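Local coordinates for protein COG0778: Nitroreductase (Streptococcus pneumoniae, PDB 2B67) that probably uses bound flavin mononucleotide to reduce substrates with electrons from NADH, as an oxidoreductase of the nitroreductase family, at residues Glu70-Ala75 / Asn154-Phe159; Lys22-Lys27 / Ser74-Ile79; Lys93-Gly98 / Tyr110-Leu115. One frame throughout, in Å; residues are numbered along the deposited sequence.

Interaction 1 (Glu70-Ala75 / Asn154-Phe159)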
ATOM      1  N   GLU A  70     -19.539  14.447   4.995  1.00 17.38           N
ATOM      2  CA  GLU A  70     -19.168  15.305   6.120  1.00 19.07           C
ATOM      3  C   GLU A  70     -17.658  15.305   6.387  1.00 18.95           C
ATOM      4  O   GLU A  70     -17.088  16.325   6.777  1.00 19.53           O
ATOM      5  CB  GLU A  70     -19.912  14.880   7.372  1.00 19.84           C
ATOM      6  CG  GLU A  70     -21.339  15.459   7.448  1.00 25.01           C
ATOM      7  CD  GLU A  70     -22.377  14.594   6.781  1.00 30.06           C
ATOM      8  OE1 GLU A  70     -22.037  13.515   6.219  1.00 33.71           O
ATOM      9  OE2 GLU A  70     -23.555  15.005   6.816  1.00 34.47           O
ATOM     10  N   GLN A  71     -17.009  14.161   6.190  1.00 18.90           N
ATOM     11  CA  GLN A  71     -15.559  14.069   6.420  1.00 18.75           C
ATOM     12  C   GLN A  71     -14.786  14.981   5.476  1.00 17.85           C
ATOM     13  O   GLN A  71     -13.950  15.769   5.913  1.00 17.62           O
ATOM     14  CB  GLN A  71     -15.079  12.617   6.308  1.00 19.29           C
ATOM     15  CG  GLN A  71     -15.588  11.722   7.455  1.00 19.44           C
ATOM     16  CD  GLN A  71     -15.162  10.276   7.286  1.00 20.82           C
ATOM     17  OE1 GLN A  71     -13.968   9.989   7.114  1.00 21.82           O
ATOM     18  NE2 GLN A  71     -16.134   9.354   7.337  1.00 20.92           N
ATOM     19  N   VAL A  72     -15.085  14.899   4.188  1.00 16.63           N
ATOM     20  CA  VAL A  72     -14.396  15.726   3.231  1.00 16.48           C
ATOM     21  C   VAL A  72     -14.757  17.226   3.390  1.00 17.39           C
ATOM     22  O   VAL A  72     -13.893  18.099   3.199  1.00 17.10           O
ATOM     23  CB  VAL A  72     -14.585  15.226   1.785  1.00 15.37           C
ATOM     24  CG1 VAL A  72     -13.753  16.084   0.807  1.00 15.76           C
ATOM     25  CG2 VAL A  72     -14.160  13.759   1.674  1.00 14.06           C
ATOM     26  N   SER A  73     -16.006  17.528   3.751  1.00 18.55           N
ATOM     27  CA  SER A  73     -16.418  18.948   3.952  1.00 18.60           C
ATOM     28  C   SER A  73     -15.703  19.588   5.116  1.00 18.33           C
ATOM     29  O   SER A  73     -15.305  20.759   5.011  1.00 18.78           O
ATOM     30  CB  SER A  73     -17.922  19.079   4.230  1.00 19.65           C
ATOM     31  OG  SER A  73     -18.689  18.712   3.114  1.00 21.05           O
ATOM     32  N   SER A  74     -15.551  18.848   6.211  0.50 18.22           N
ATOM     33  CA  SER A  74     -14.941  19.402   7.419  0.50 18.50           C
ATOM     34  C   SER A  74     -13.430  19.414   7.410  0.50 17.82           C
ATOM     35  O   SER A  74     -12.836  20.404   7.839  0.50 17.35           O
ATOM     36  CB  SER A  74     -15.417  18.668   8.657  0.50 18.73           C
ATOM     37  OG  SER A  74     -16.790  18.919   8.850  0.50 21.98           O
ATOM     38  N   ALA A  75     -12.808  18.325   6.937  1.00 16.83           N
ATOM     39  CA  ALA A  75     -11.351  18.201   7.007  1.00 16.39           C
ATOM     40  C   ALA A  75     -10.671  19.443   6.423  1.00 15.97           C
ATOM     41  O   ALA A  75     -11.021  19.884   5.341  1.00 16.16           O
ATOM     42  CB  ALA A  75     -10.862  16.934   6.323  1.00 16.17           C
ATOM     43  N   ASN A 154      -7.842  10.034   7.371  1.00 14.23           N
ATOM     44  CA  ASN A 154      -8.609   8.837   7.048  1.00 14.25           C
ATOM     45  C   ASN A 154      -8.504   8.582   5.538  1.00 14.47           C
ATOM     46  O   ASN A 154      -8.526   9.537   4.764  1.00 14.59           O
ATOM     47  CB  ASN A 154     -10.063   9.022   7.458  1.00 14.01           C
ATOM     48  CG  ASN A 154     -10.847   7.744   7.445  1.00 15.76           C
ATOM     49  OD1 ASN A 154     -12.051   7.761   7.242  1.00 18.12           O
ATOM     50  ND2 ASN A 154     -10.179   6.628   7.671  1.00 14.03           N
ATOM     51  N   ILE A 155      -8.402   7.310   5.125  1.00 13.52           N
ATOM     52  CA  ILE A 155      -8.336   6.932   3.709  1.00 13.77           C
ATOM     53  C   ILE A 155      -9.789   6.616   3.304  1.00 14.75           C
ATOM     54  O   ILE A 155     -10.475   5.838   3.988  1.00 15.00           O
ATOM     55  CB  ILE A 155      -7.410   5.686   3.539  1.00 14.60           C
ATOM     56  CG1 ILE A 155      -5.958   6.052   3.863  1.00 14.26           C
ATOM     57  CG2 ILE A 155      -7.481   5.095   2.134  1.00 13.81           C
ATOM     58  CD1 ILE A 155      -5.054   4.882   4.180  1.00 18.22           C
ATOM     59  N   ILE A 156     -10.266   7.248   2.233  1.00 13.19           N
ATOM     60  CA  ILE A 156     -11.646   7.122   1.800  1.00 14.39           C
ATOM     61  C   ILE A 156     -11.607   6.583   0.386  1.00 14.27           C
ATOM     62  O   ILE A 156     -10.932   7.131  -0.497  1.00 14.38           O
ATOM     63  CB  ILE A 156     -12.398   8.517   1.826  1.00 13.30           C
ATOM     64  CG1 ILE A 156     -12.618   8.980   3.268  1.00 15.23           C
ATOM     65  CG2 ILE A 156     -13.703   8.478   1.074  1.00 11.68           C
ATOM     66  CD1 ILE A 156     -12.990  10.489   3.344  1.00 15.88           C
ATOM     67  N   LEU A 157     -12.318   5.487   0.201  1.00 14.71           N
ATOM     68  CA  LEU A 157     -12.512   4.893  -1.089  1.00 16.52           C
ATOM     69  C   LEU A 157     -13.949   5.106  -1.589  1.00 16.13           C
ATOM     70  O   LEU A 157     -14.223   4.988  -2.789  1.00 16.75           O
ATOM     71  CB  LEU A 157     -12.200   3.401  -0.961  1.00 17.03           C
ATOM     72  CG  LEU A 157     -12.039   2.537  -2.204  1.00 20.00           C
ATOM     73  CD1 LEU A 157     -11.279   3.269  -3.315  1.00 22.34           C
ATOM     74  CD2 LEU A 157     -11.345   1.234  -1.820  1.00 18.07           C
ATOM     75  N   GLY A 158     -14.872   5.430  -0.685  1.00 16.15           N
ATOM     76  CA  GLY A 158     -16.287   5.675  -1.072  1.00 14.96           C
ATOM     77  C   GLY A 158     -16.564   7.079  -1.623  1.00 15.61           C
ATOM     78  O   GLY A 158     -17.048   7.987  -0.893  1.00 15.19           O
ATOM     79  N   PHE A 159     -16.245   7.262  -2.910  1.00 14.87           N
ATOM     80  CA  PHE A 159     -16.456   8.506  -3.614  1.00 14.39           C
ATOM     81  C   PHE A 159     -16.584   8.188  -5.093  1.00 14.81           C
ATOM     82  O   PHE A 159     -16.229   7.078  -5.539  1.00 14.87           O
ATOM     83  CB  PHE A 159     -15.324   9.539  -3.362  1.00 13.76           C
ATOM     84  CG  PHE A 159     -13.981   9.109  -3.873  1.00 15.81           C
ATOM     85  CD1 PHE A 159     -13.172   8.254  -3.127  1.00 15.30           C
ATOM     86  CD2 PHE A 159     -13.512   9.561  -5.101  1.00 14.85           C
ATOM     87  CE1 PHE A 159     -11.886   7.862  -3.615  1.00 15.69           C
ATOM     88  CE2 PHE A 159     -12.252   9.181  -5.572  1.00 16.14           C
ATOM     89  CZ  PHE A 159     -11.447   8.331  -4.830  1.00 14.09           C
TER
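Gln71 and Val72, on neighbouring positions of helix 68-74, face Asn154 and Ile156 at the end of strand 152-156; the axes of 70-74 and 154-156 come no closer than 10.9 Å and run at 123° to each other. Side chains therefore have to bridge the gap. Gln71 leaves the helix with CG beside its own backbone N (chi1 -69°) and then stays extended, which carries its amide over to the strand. There it meets the amide of Asn154, the two planes nearly coplanar at 20° apart. The nitrogen of the Gln71 amide has a clear task: NE2 donates to O2 of the flavin mononucleotide.

Next to this polar pair the contact is apolar. Ile156 reaches toward the helix through CG1, and its terminal CD1 stands 3.9 Å from Val72 CG2. The same CD1 lies 3.9 Å from Gln71 OE1, so one methyl group touches both the carboxamide oxygen and the valine. All four touching residues are buried.

Beyond the strand the chain turns along the cofactor. Gly158 centres an inverse gamma turn, with a weak bond of 3.0 Å from Phe159 N to Leu157 O, and Gly158 N donates to O4 of the flavin. Gln71 from the helix and Gly158 from the turn after the strand thus both bond to the pyrimidine part of the isoalloxazine, at O2 and O4. Around them, Leu60 and Ala61 of helix 57-61 pack on Val72, while Thr181 of strand 174-183 touches Ile156. Strand 152-156 is bonded to that strand at the border of the chain's sheet, where Ile155 packs on Pro40 of the second subunit.

Interaction 2 (Lys22-Lys27 / Ser74-Ile79)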
ATOM      1  N   LYS A  22      -8.203  23.312  14.250  1.00 18.37           N
ATOM      2  CA  LYS A  22      -6.785  23.635  14.141  1.00 18.70           C
ATOM      3  C   LYS A  22      -6.325  23.566  12.681  1.00 19.70           C
ATOM      4  O   LYS A  22      -6.640  22.609  11.947  1.00 18.01           O
ATOM      5  CB  LYS A  22      -5.909  22.691  15.012  1.00 18.57           C
ATOM      6  CG  LYS A  22      -4.397  23.040  14.949  1.00 20.02           C
ATOM      7  CD  LYS A  22      -3.547  22.171  15.861  1.00 18.93           C
ATOM      8  CE  LYS A  22      -2.077  22.463  15.676  1.00 19.74           C
ATOM      9  NZ  LYS A  22      -1.246  21.493  16.468  1.00 22.05           N
ATOM     10  N   LEU A  23      -5.551  24.582  12.296  1.00 20.18           N
ATOM     11  CA  LEU A  23      -5.102  24.758  10.953  1.00 21.27           C
ATOM     12  C   LEU A  23      -4.004  23.716  10.635  1.00 21.95           C
ATOM     13  O   LEU A  23      -3.226  23.343  11.510  1.00 22.45           O
ATOM     14  CB  LEU A  23      -4.588  26.201  10.785  1.00 22.48           C
ATOM     15  CG  LEU A  23      -5.561  27.386  10.982  1.00 23.03           C
ATOM     16  CD1 LEU A  23      -4.835  28.690  10.747  1.00 25.59           C
ATOM     17  CD2 LEU A  23      -6.745  27.260  10.007  1.00 23.48           C
ATOM     18  N   VAL A  24      -3.974  23.217   9.400  1.00 21.63           N
ATOM     19  CA  VAL A  24      -2.948  22.274   9.004  1.00 20.89           C
ATOM     20  C   VAL A  24      -1.947  23.015   8.132  1.00 21.82           C
ATOM     21  O   VAL A  24      -2.293  23.451   7.049  1.00 22.78           O
ATOM     22  CB  VAL A  24      -3.526  21.035   8.236  1.00 21.29           C
ATOM     23  CG1 VAL A  24      -2.363  20.179   7.660  1.00 19.32           C
ATOM     24  CG2 VAL A  24      -4.424  20.210   9.145  1.00 16.97           C
ATOM     25  N   ASP A  25      -0.715  23.136   8.624  1.00 21.90           N
ATOM     26  CA  ASP A  25       0.377  23.907   8.004  1.00 23.01           C
ATOM     27  C   ASP A  25       0.798  23.219   6.695  1.00 23.09           C
ATOM     28  O   ASP A  25       1.174  22.054   6.733  1.00 21.32           O
ATOM     29  CB  ASP A  25       1.554  23.905   8.998  1.00 23.23           C
ATOM     30  CG  ASP A  25       2.659  24.912   8.660  1.00 26.18           C
ATOM     31  OD1 ASP A  25       2.820  25.359   7.512  1.00 25.91           O
ATOM     32  OD2 ASP A  25       3.416  25.239   9.599  1.00 32.87           O
ATOM     33  N   PRO A  26       0.676  23.920   5.533  1.00 23.90           N
ATOM     34  CA  PRO A  26       1.171  23.357   4.262  1.00 25.02           C
ATOM     35  C   PRO A  26       2.624  22.907   4.268  1.00 25.48           C
ATOM     36  O   PRO A  26       2.959  22.020   3.503  1.00 26.38           O
ATOM     37  CB  PRO A  26       0.940  24.472   3.233  1.00 24.70           C
ATOM     38  CG  PRO A  26       0.634  25.719   4.051  1.00 24.92           C
ATOM     39  CD  PRO A  26       0.044  25.238   5.340  1.00 24.19           C
ATOM     40  N   LYS A  27       3.474  23.469   5.133  1.00 26.68           N
ATOM     41  CA  LYS A  27       4.845  22.939   5.298  1.00 26.88           C
ATOM     42  C   LYS A  27       4.839  21.482   5.816  1.00 25.80           C
ATOM     43  O   LYS A  27       5.628  20.661   5.356  1.00 24.89           O
ATOM     44  CB  LYS A  27       5.729  23.823   6.201  1.00 27.68           C
ATOM     45  CG  LYS A  27       5.712  25.331   5.864  1.00 32.60           C
ATOM     46  CD  LYS A  27       6.275  25.681   4.467  1.00 38.67           C
ATOM     47  CE  LYS A  27       7.598  26.486   4.539  1.00 42.47           C
ATOM     48  NZ  LYS A  27       7.412  27.970   4.387  1.00 44.20           N
ATOM     49  N   SER A  74     -15.551  18.848   6.211  0.50 18.22           N
ATOM     50  CA  SER A  74     -14.941  19.402   7.419  0.50 18.50           C
ATOM     51  C   SER A  74     -13.430  19.414   7.410  0.50 17.82           C
ATOM     52  O   SER A  74     -12.836  20.404   7.839  0.50 17.35           O
ATOM     53  CB  SER A  74     -15.417  18.668   8.657  0.50 18.73           C
ATOM     54  OG  SER A  74     -16.790  18.919   8.850  0.50 21.98           O
ATOM     55  N   ALA A  75     -12.808  18.325   6.937  1.00 16.83           N
ATOM     56  CA  ALA A  75     -11.351  18.201   7.007  1.00 16.39           C
ATOM     57  C   ALA A  75     -10.671  19.443   6.423  1.00 15.97           C
ATOM     58  O   ALA A  75     -11.021  19.884   5.341  1.00 16.16           O
ATOM     59  CB  ALA A  75     -10.862  16.934   6.323  1.00 16.17           C
ATOM     60  N   PRO A  76      -9.707  20.030   7.164  1.00 16.81           N
ATOM     61  CA  PRO A  76      -9.061  21.253   6.654  1.00 16.42           C
ATOM     62  C   PRO A  76      -8.389  20.974   5.294  1.00 15.83           C
ATOM     63  O   PRO A  76      -8.287  21.862   4.443  1.00 15.97           O
ATOM     64  CB  PRO A  76      -8.006  21.561   7.723  1.00 16.32           C
ATOM     65  CG  PRO A  76      -8.397  20.821   8.915  1.00 17.65           C
ATOM     66  CD  PRO A  76      -9.166  19.619   8.485  1.00 15.88           C
ATOM     67  N   VAL A  77      -7.944  19.730   5.107  1.00 14.19           N
ATOM     68  CA  VAL A  77      -7.227  19.336   3.902  1.00 13.07           C
ATOM     69  C   VAL A  77      -7.713  17.962   3.485  1.00 12.93           C
ATOM     70  O   VAL A  77      -7.959  17.117   4.339  1.00 13.23           O
ATOM     71  CB  VAL A  77      -5.679  19.269   4.145  1.00 12.30           C
ATOM     72  CG1 VAL A  77      -4.929  18.740   2.899  1.00 12.37           C
ATOM     73  CG2 VAL A  77      -5.153  20.603   4.554  1.00 12.55           C
ATOM     74  N   THR A  78      -7.816  17.752   2.173  1.00 12.64           N
ATOM     75  CA  THR A  78      -7.998  16.432   1.584  1.00 13.03           C
ATOM     76  C   THR A  78      -6.967  16.272   0.474  1.00 13.62           C
ATOM     77  O   THR A  78      -6.749  17.169  -0.331  1.00 13.55           O
ATOM     78  CB  THR A  78      -9.408  16.197   1.007  1.00 12.26           C
ATOM     79  OG1 THR A  78     -10.369  16.253   2.063  1.00 11.51           O
ATOM     80  CG2 THR A  78      -9.500  14.789   0.293  1.00 12.01           C
ATOM     81  N   ILE A  79      -6.312  15.124   0.472  1.00 14.07           N
ATOM     82  CA  ILE A  79      -5.283  14.843  -0.504  1.00 13.48           C
ATOM     83  C   ILE A  79      -5.917  13.826  -1.387  1.00 13.85           C
ATOM     84  O   ILE A  79      -6.256  12.735  -0.912  1.00 14.81           O
ATOM     85  CB  ILE A  79      -4.001  14.263   0.150  1.00 12.95           C
ATOM     86  CG1 ILE A  79      -3.335  15.318   1.031  1.00 14.46           C
ATOM     87  CG2 ILE A  79      -3.033  13.812  -0.932  1.00 13.60           C
ATOM     88  CD1 ILE A  79      -2.357  14.773   2.070  1.00 15.50           C
TER
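Val24 sits over the start of strand 77-84, its two methyls and CB spread across Pro76 and Val77. With CG1 anti to the backbone N (chi1 172°), CG2 is left to meet the proline ring, 4.0 Å from Pro76 CG and only slightly farther from Pro76 CB. On the Val77 side the touch is made by one methyl: Val77 CG2 approaches Val24 CB at 4.0 Å and also grazes CG1. Both partners cross Val24 at about a right angle, and the touching atoms are aliphatic carbons. The carbonyl oxygen of Lys22 comes to 3.9 Å from Pro76 CG, extending the overlap past the valine.

No hydrogen bond joins the two segments. The polar groups have partners beyond them: Val24 O accepts from Arg54 NH2, and Lys22 makes a cation-pi contact with Tyr184, a residue that the Val24 side chain also touches. Just downstream Asp25 is the N-cap of helix 26-36. Its OD1 accepts a hydrogen bond from Lys27 N at 3.1 Å (angle 155°), the donor lying above the carboxylate plane.

Val77 itself packs on Val52 and Val182 of the strands on either side, so the loop lays Val24 onto the apolar surface of the sheet. The N-capped start of helix 26-36 and the loop before it are thereby fitted to the sheet of an alpha-beta sandwich, the fold of this FMN-binding family.

Interaction 3 (Lys93-Gly98 / Tyr110-Leu115). With ACY (acetic acid), chain F.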
ATOM      1  N   LYS A  93       9.122   9.992 -17.940  1.00 17.63           N
ATOM      2  CA  LYS A  93       9.182  11.098 -16.975  1.00 17.66           C
ATOM      3  C   LYS A  93      10.319  10.914 -15.965  1.00 16.23           C
ATOM      4  O   LYS A  93      11.079  11.826 -15.723  1.00 17.21           O
ATOM      5  CB  LYS A  93       7.852  11.209 -16.215  1.00 17.92           C
ATOM      6  CG  LYS A  93       7.729  12.481 -15.339  1.00 19.48           C
ATOM      7  CD  LYS A  93       6.479  12.412 -14.428  1.00 18.16           C
ATOM      8  CE  LYS A  93       6.390  13.636 -13.507  1.00 22.05           C
ATOM      9  NZ  LYS A  93       5.941  14.864 -14.247  1.00 24.45           N
ATOM     10  N   ILE A  94      10.459   9.724 -15.402  1.00 15.85           N
ATOM     11  CA  ILE A  94      11.527   9.468 -14.450  1.00 16.22           C
ATOM     12  C   ILE A  94      12.900   9.704 -15.135  1.00 16.93           C
ATOM     13  O   ILE A  94      13.752  10.429 -14.606  1.00 17.54           O
ATOM     14  CB  ILE A  94      11.342   8.071 -13.821  1.00 16.90           C
ATOM     15  CG1 ILE A  94      10.182   8.167 -12.784  1.00 17.46           C
ATOM     16  CG2 ILE A  94      12.629   7.587 -13.172  1.00 16.02           C
ATOM     17  CD1 ILE A  94       9.288   7.064 -12.820  1.00 21.66           C
ATOM     18  N   ALA A  95      13.077   9.159 -16.332  1.00 16.86           N
ATOM     19  CA  ALA A  95      14.316   9.385 -17.095  1.00 18.44           C
ATOM     20  C   ALA A  95      14.538  10.875 -17.397  1.00 18.97           C
ATOM     21  O   ALA A  95      15.651  11.402 -17.251  1.00 19.98           O
ATOM     22  CB  ALA A  95      14.299   8.552 -18.380  1.00 18.12           C
ATOM     23  N   ARG A  96      13.488  11.560 -17.800  1.00 19.53           N
ATOM     24  CA  ARG A  96      13.607  12.958 -18.207  1.00 21.72           C
ATOM     25  C   ARG A  96      13.945  13.868 -17.013  1.00 21.09           C
ATOM     26  O   ARG A  96      14.860  14.691 -17.094  1.00 21.78           O
ATOM     27  CB  ARG A  96      12.321  13.408 -18.899  1.00 21.61           C
ATOM     28  CG  ARG A  96      12.262  14.863 -19.352  1.00 25.25           C
ATOM     29  CD  ARG A  96      10.856  15.197 -19.929  1.00 26.42           C
ATOM     30  NE  ARG A  96      10.471  14.247 -20.997  1.00 34.93           N
ATOM     31  CZ  ARG A  96       9.483  13.350 -20.902  1.00 37.76           C
ATOM     32  NH1 ARG A  96       9.242  12.534 -21.927  1.00 38.80           N
ATOM     33  NH2 ARG A  96       8.729  13.278 -19.800  1.00 35.45           N
ATOM     34  N   VAL A  97      13.247  13.678 -15.889  1.00 20.60           N
ATOM     35  CA  VAL A  97      13.441  14.514 -14.715  1.00 18.80           C
ATOM     36  C   VAL A  97      14.749  14.126 -13.983  1.00 19.89           C
ATOM     37  O   VAL A  97      15.524  15.000 -13.584  1.00 19.79           O
ATOM     38  CB  VAL A  97      12.188  14.503 -13.788  1.00 18.58           C
ATOM     39  CG1 VAL A  97      12.371  15.446 -12.574  1.00 16.57           C
ATOM     40  CG2 VAL A  97      10.895  14.921 -14.572  1.00 15.66           C
ATOM     41  N   GLY A  98      15.022  12.829 -13.827  1.00 19.64           N
ATOM     42  CA  GLY A  98      16.228  12.413 -13.115  1.00 18.84           C
ATOM     43  C   GLY A  98      17.491  12.670 -13.939  1.00 19.87           C
ATOM     44  O   GLY A  98      18.512  13.155 -13.418  1.00 19.82           O
ATOM     45  N   TYR A 110      16.668   2.125 -20.145  1.00 26.91           N
ATOM     46  CA  TYR A 110      15.709   1.260 -19.521  1.00 26.85           C
ATOM     47  C   TYR A 110      14.398   2.008 -19.278  1.00 25.24           C
ATOM     48  O   TYR A 110      13.353   1.545 -19.703  1.00 24.45           O
ATOM     49  CB  TYR A 110      16.284   0.695 -18.245  1.00 27.87           C
ATOM     50  CG  TYR A 110      15.287  -0.041 -17.402  1.00 30.71           C
ATOM     51  CD1 TYR A 110      14.873   0.489 -16.186  1.00 32.62           C
ATOM     52  CD2 TYR A 110      14.773  -1.286 -17.805  1.00 32.18           C
ATOM     53  CE1 TYR A 110      13.973  -0.180 -15.374  1.00 33.72           C
ATOM     54  CE2 TYR A 110      13.859  -1.967 -16.999  1.00 33.89           C
ATOM     55  CZ  TYR A 110      13.468  -1.404 -15.782  1.00 33.44           C
ATOM     56  OH  TYR A 110      12.583  -2.052 -14.946  1.00 33.09           O
ATOM     57  N   PHE A 111      14.459   3.172 -18.635  1.00 23.98           N
ATOM     58  CA  PHE A 111      13.249   3.969 -18.415  1.00 23.58           C
ATOM     59  C   PHE A 111      12.676   4.587 -19.708  1.00 24.08           C
ATOM     60  O   PHE A 111      11.455   4.702 -19.855  1.00 23.88           O
ATOM     61  CB  PHE A 111      13.502   5.058 -17.373  1.00 22.65           C
ATOM     62  CG  PHE A 111      13.594   4.545 -15.952  1.00 21.35           C
ATOM     63  CD1 PHE A 111      14.790   4.634 -15.242  1.00 21.45           C
ATOM     64  CD2 PHE A 111      12.477   4.028 -15.308  1.00 19.97           C
ATOM     65  CE1 PHE A 111      14.884   4.176 -13.903  1.00 21.74           C
ATOM     66  CE2 PHE A 111      12.547   3.567 -13.970  1.00 22.19           C
ATOM     67  CZ  PHE A 111      13.754   3.631 -13.264  1.00 22.44           C
HETATM   68  N   MSE A 112      13.553   4.987 -20.630  1.00 23.61           N
HETATM   69  CA  MSE A 112      13.119   5.579 -21.901  1.00 25.01           C
HETATM   70  C   MSE A 112      12.490   4.570 -22.885  1.00 24.08           C
HETATM   71  O   MSE A 112      11.515   4.902 -23.550  1.00 25.25           O
HETATM   72  CB  MSE A 112      14.279   6.300 -22.600  1.00 25.63           C
HETATM   73  CG  MSE A 112      14.645   7.655 -22.001  1.00 29.90           C
HETATM   74 SE   MSE A 112      13.137   8.922 -21.860  0.70 39.78          SE
HETATM   75  CE  MSE A 112      12.818   9.275 -23.672  1.00 33.94           C
ATOM     76  N   LYS A 113      13.032   3.356 -22.953  1.00 23.35           N
ATOM     77  CA  LYS A 113      12.630   2.365 -23.956  1.00 24.08           C
ATOM     78  C   LYS A 113      12.272   0.954 -23.445  1.00 23.73           C
ATOM     79  O   LYS A 113      11.238   0.380 -23.823  1.00 24.02           O
ATOM     80  CB  LYS A 113      13.696   2.298 -25.083  1.00 24.90           C
ATOM     81  CG  LYS A 113      13.389   3.303 -26.212  1.00 27.11           C
ATOM     82  CD  LYS A 113      14.620   3.967 -26.756  1.00 32.68           C
ATOM     83  CE  LYS A 113      14.243   5.077 -27.734  1.00 33.95           C
ATOM     84  NZ  LYS A 113      15.466   5.898 -28.095  1.00 38.86           N
ATOM     85  N   ASN A 114      13.111   0.372 -22.605  1.00 23.57           N
ATOM     86  CA  ASN A 114      12.828  -0.989 -22.173  1.00 23.94           C
ATOM     87  C   ASN A 114      11.559  -1.090 -21.339  1.00 23.52           C
ATOM     88  O   ASN A 114      10.623  -1.839 -21.684  1.00 22.72           O
ATOM     89  CB  ASN A 114      14.022  -1.594 -21.426  1.00 24.24           C
ATOM     90  CG  ASN A 114      15.159  -1.919 -22.363  1.00 26.39           C
ATOM     91  OD1 ASN A 114      15.820  -1.019 -22.881  1.00 28.18           O
ATOM     92  ND2 ASN A 114      15.362  -3.210 -22.626  1.00 28.98           N
ATOM     93  N   LEU A 115      11.523  -0.311 -20.266  1.00 22.45           N
ATOM     94  CA  LEU A 115      10.416  -0.381 -19.355  1.00 22.60           C
ATOM     95  C   LEU A 115       9.086  -0.141 -20.091  1.00 21.88           C
ATOM     96  O   LEU A 115       8.205  -0.998 -19.996  1.00 22.21           O
ATOM     97  CB  LEU A 115      10.601   0.556 -18.165  1.00 22.57           C
ATOM     98  CG  LEU A 115      10.160   0.033 -16.801  1.00 24.02           C
ATOM     99  CD1 LEU A 115       9.926   1.183 -15.788  1.00 21.72           C
ATOM    100  CD2 LEU A 115       8.968  -0.894 -16.896  1.00 22.11           C
TER
HETATM  101  C   ACY F 805       2.487  15.385 -14.859  1.00 30.90           C
HETATM  102  O   ACY F 805       1.442  15.989 -14.540  1.00 30.56           O
HETATM  103  OXT ACY F 805       3.199  14.758 -14.044  1.00 31.00           O
HETATM  104  CH3 ACY F 805       2.897  15.415 -16.303  1.00 30.92           C
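Phe111 carries CG beside its backbone N (chi1 -74°), and Ile94 has CG2 anti to its backbone N, which brings that methyl onto the ring. The setting is an antiparallel helix pair, 93-98 against 110-115, with axes 8.3 Å apart at 162°. Ile94 CG2 stands 3.9 Å from the centroid of the Phe111 ring and only 3° off its normal, a CH-pi contact over the face in which ring carbons all round are reached about equally. The opposite face of that ring is taken by Tyr110 CD1, so the phenyl group is clamped from both sides.

Ala95 lets the helices come this close. Its CB touches Phe111 CB at 3.7 Å, and Met112, present as selenomethionine and bent at its second and third torsions, lays both CG and SE on the same methyl. Helix 105-120 widens here into a pi-type turn, closed by Leu115 N to Tyr110 O.

Tyr193 of the second subunit packs on Ile94 and Val97. Lys93 points away from the helix partner and forms a salt bridge with Glu199 of the second subunit. Bent at its last torsion, it also hydrogen-bonds through NZ to OXT of a bound acetic acid, 2.8 Å away, probably from the crystallisation liquor and held by Lys49 NZ as well.

Overall arrangement
Interactions 1 and 2 are neighbours: they share Ser74 and Ala75 and reach the same sheet, helix 68-74 running almost directly into strand 77-84, and Val72 CG1 lies 3.6 Å from Thr78 OG1. Interaction 1 is fully buried and mixes amide chemistry with methyl packing because it borders a flavin; interaction 2 is partly buried, apolar across the contact and open toward the surface. Interaction 3 lies on the opposite side of the chain's centre, its own centre about 35 Å from that of interaction 1, and joins two helices without using the sheet. Also buried, it relies on aromatic and methyl packing. Like interaction 1, it touches the second subunit, whereas interaction 2 does not.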